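PDB 5Z87: EmGH1 from Erythrobacter marinus, which probably hydrolyses beta-glucosidic bonds as a glycoside hydrolase of family 3. Local coordinates for residues Thr669-Gly674 / Val695-Asp700. Residues are numbered along the deposited sequence; the frame is centred on the assembly and turned at random.
Sequences TSFGYG and VRNTGD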
ATOM      1  N   THR A 669     -22.369  25.477  18.178  1.00 21.88           N
ATOM      2  CA  THR A 669     -23.041  25.004  19.371  1.00 23.77           C
ATOM      3  C   THR A 669     -22.450  23.640  19.759  1.00 19.74           C
ATOM      4  O   THR A 669     -21.408  23.230  19.245  1.00 21.94           O
ATOM      5  CB  THR A 669     -24.553  24.996  19.156  1.00 21.48           C
ATOM      6  OG1 THR A 669     -25.215  24.801  20.415  1.00 17.80           O
ATOM      7  CG2 THR A 669     -24.968  23.917  18.164  1.00 21.50           C
ATOM      8  N   SER A 670     -23.086  22.959  20.706  1.00 21.65           N
ATOM      9  CA  SER A 670     -22.591  21.682  21.193  1.00 25.37           C
ATOM     10  C   SER A 670     -23.745  20.702  21.278  1.00 20.73           C
ATOM     11  O   SER A 670     -24.900  21.104  21.432  1.00 21.27           O
ATOM     12  CB  SER A 670     -21.913  21.822  22.568  1.00 20.50           C
ATOM     13  OG  SER A 670     -22.862  22.102  23.578  1.00 21.74           O
ATOM     14  N   PHE A 671     -23.417  19.413  21.168  1.00 20.22           N
ATOM     15  CA  PHE A 671     -24.405  18.346  21.064  1.00 19.64           C
ATOM     16  C   PHE A 671     -24.087  17.236  22.061  1.00 18.94           C
ATOM     17  O   PHE A 671     -22.939  16.795  22.163  1.00 21.65           O
ATOM     18  CB  PHE A 671     -24.446  17.790  19.627  1.00 23.46           C
ATOM     19  CG  PHE A 671     -24.795  18.831  18.579  1.00 23.22           C
ATOM     20  CD1 PHE A 671     -26.124  19.189  18.351  1.00 23.63           C
ATOM     21  CD2 PHE A 671     -23.802  19.455  17.838  1.00 21.15           C
ATOM     22  CE1 PHE A 671     -26.457  20.151  17.405  1.00 21.54           C
ATOM     23  CE2 PHE A 671     -24.121  20.417  16.890  1.00 21.15           C
ATOM     24  CZ  PHE A 671     -25.456  20.763  16.667  1.00 17.11           C
ATOM     25  N   GLY A 672     -25.105  16.771  22.777  1.00 20.68           N
ATOM     26  CA  GLY A 672     -24.957  15.702  23.743  1.00 22.17           C
ATOM     27  C   GLY A 672     -25.701  14.463  23.276  1.00 33.04           C
ATOM     28  O   GLY A 672     -26.903  14.518  22.988  1.00 29.46           O
ATOM     29  N   TYR A 673     -24.975  13.349  23.218  1.00 28.13           N
ATOM     30  CA  TYR A 673     -25.461  12.119  22.607  1.00 24.26           C
ATOM     31  C   TYR A 673     -25.782  11.094  23.677  1.00 24.41           C
ATOM     32  O   TYR A 673     -24.966  10.861  24.578  1.00 26.92           O
ATOM     33  CB  TYR A 673     -24.413  11.533  21.658  1.00 18.82           C
ATOM     34  CG  TYR A 673     -24.358  12.207  20.316  1.00 25.15           C
ATOM     35  CD1 TYR A 673     -23.896  13.517  20.184  1.00 22.29           C
ATOM     36  CD2 TYR A 673     -24.751  11.528  19.172  1.00 20.45           C
ATOM     37  CE1 TYR A 673     -23.843  14.127  18.939  1.00 24.23           C
ATOM     38  CE2 TYR A 673     -24.696  12.125  17.934  1.00 23.53           C
ATOM     39  CZ  TYR A 673     -24.254  13.421  17.821  1.00 23.18           C
ATOM     40  OH  TYR A 673     -24.221  13.986  16.576  1.00 26.46           O
ATOM     41  N   GLY A 674     -26.939  10.451  23.552  1.00 19.96           N
ATOM     42  CA  GLY A 674     -27.175   9.229  24.284  1.00 19.94           C
ATOM     43  C   GLY A 674     -26.550   8.036  23.586  1.00 27.35           C
ATOM     44  O   GLY A 674     -26.004   8.140  22.485  1.00 20.87           O
ATOM     45  N   VAL A 695     -30.028  12.899  20.548  1.00 19.76           N
ATOM     46  CA  VAL A 695     -29.045  13.967  20.468  1.00 25.03           C
ATOM     47  C   VAL A 695     -29.721  15.268  20.897  1.00 29.46           C
ATOM     48  O   VAL A 695     -30.853  15.555  20.490  1.00 26.83           O
ATOM     49  CB  VAL A 695     -28.451  14.069  19.052  1.00 21.58           C
ATOM     50  CG1 VAL A 695     -29.560  14.020  18.036  1.00 27.33           C
ATOM     51  CG2 VAL A 695     -27.637  15.342  18.908  1.00 21.30           C
ATOM     52  N   ARG A 696     -29.039  16.039  21.742  1.00 27.62           N
ATOM     53  CA  ARG A 696     -29.586  17.243  22.349  1.00 21.49           C
ATOM     54  C   ARG A 696     -28.642  18.395  22.063  1.00 26.76           C
ATOM     55  O   ARG A 696     -27.420  18.247  22.195  1.00 23.02           O
ATOM     56  CB  ARG A 696     -29.770  17.074  23.870  1.00 23.05           C
ATOM     57  CG  ARG A 696     -30.239  18.341  24.595  1.00 23.53           C
ATOM     58  CD  ARG A 696     -30.251  18.180  26.123  1.00 20.55           C
ATOM     59  NE  ARG A 696     -31.227  17.185  26.580  1.00 25.36           N
ATOM     60  CZ  ARG A 696     -30.924  15.931  26.904  1.00 26.80           C
ATOM     61  NH1 ARG A 696     -29.664  15.504  26.822  1.00 26.68           N
ATOM     62  NH2 ARG A 696     -31.875  15.097  27.310  1.00 23.66           N
ATOM     63  N   ASN A 697     -29.204  19.527  21.646  1.00 25.51           N
ATOM     64  CA  ASN A 697     -28.429  20.755  21.482  1.00 27.06           C
ATOM     65  C   ASN A 697     -28.183  21.324  22.874  1.00 27.26           C
ATOM     66  O   ASN A 697     -29.084  21.874  23.508  1.00 30.89           O
ATOM     67  CB  ASN A 697     -29.168  21.742  20.588  1.00 23.43           C
ATOM     68  CG  ASN A 697     -28.364  22.987  20.295  1.00 26.55           C
ATOM     69  OD1 ASN A 697     -27.392  23.303  20.980  1.00 27.26           O
ATOM     70  ND2 ASN A 697     -28.764  23.702  19.257  1.00 29.20           N
ATOM     71  N   THR A 698     -26.957  21.178  23.357  1.00 26.33           N
ATOM     72  CA  THR A 698     -26.578  21.588  24.701  1.00 33.57           C
ATOM     73  C   THR A 698     -25.893  22.950  24.721  1.00 30.91           C
ATOM     74  O   THR A 698     -25.273  23.309  25.723  1.00 25.79           O
ATOM     75  CB  THR A 698     -25.651  20.540  25.315  1.00 28.42           C
ATOM     76  OG1 THR A 698     -24.439  20.526  24.565  1.00 24.12           O
ATOM     77  CG2 THR A 698     -26.280  19.157  25.258  1.00 19.96           C
ATOM     78  N   GLY A 699     -25.954  23.694  23.626  1.00 29.76           N
ATOM     79  CA  GLY A 699     -25.344  25.005  23.568  1.00 24.93           C
ATOM     80  C   GLY A 699     -26.387  26.077  23.357  1.00 30.49           C
ATOM     81  O   GLY A 699     -27.576  25.858  23.624  1.00 30.67           O
ATOM     82  N   ASP A 700     -25.966  27.233  22.857  1.00 28.65           N
ATOM     83  CA  ASP A 700     -26.800  28.427  22.916  1.00 38.43           C
ATOM     84  C   ASP A 700     -27.214  28.963  21.548  1.00 37.98           C
ATOM     85  O   ASP A 700     -27.721  30.082  21.473  1.00 30.21           O
ATOM     86  CB  ASP A 700     -26.087  29.527  23.722  1.00 32.27           C
ATOM     87  CG  ASP A 700     -24.868  30.118  22.999  1.00 32.81           C
ATOM     88  OD1 ASP A 700     -24.514  29.666  21.887  1.00 39.10           O
ATOM     89  OD2 ASP A 700     -24.247  31.051  23.560  1.00 49.74           O
TER
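The side-chain amide of Asn697 joins the two segments where their antiparallel pairing ends: OD1 accepts the hydroxyl OG1 of Thr669 across the contact at 2.7 Å and, within its own segment, the backbone N of Gly699, which closes an Asx turn. Threonine suits its place by supplying that donor. With CG anti to the backbone N (chi1 -175°), the amide end swings from the Phe671 side of the sheet toward segment 669-674 and crosses the Thr669 side chain at about a right angle. Its ND2 donates to the carbonyl oxygens of Arg701 and Leu733, so both ends of the amide are used. Asparagine suits a buried place that needs an acceptor and a donor on one short side chain; an alanine here would probably leave the Gly699 N-H and the Thr669 hydroxyl without this acceptor and let the turn drift from its neighbours. Gly699 suits the turn because a side chain on it would run into Thr669 OG1. Further along, Thr698 N donates to Ser670 O from above the carbonyl plane, a bent bond, whereas Gly672 N meets Arg696 O at 2.8 Å in the carbonyl plane and nearly straight (165°). Arg696 N returns a bond to Gly672 O, completing the hydrogen-bonded pair; a CB on Gly672 would sit tight against Thr698 CG2. On the face bearing Phe671, Tyr673 and Val695, the branched valine lays methyl CG2 over one face of the Tyr673 ring, offset toward its rim, and against Phe671 CB at 4.1 Å. Val707 and Leu733 cover this side, as expected between the sheets of a fibronectin type III-like sandwich, and Tyr673 OH bonds Asp705. Backbone bonds and apolar packing thus join the strands, while a buried amide ties the following turn to the segment beside it.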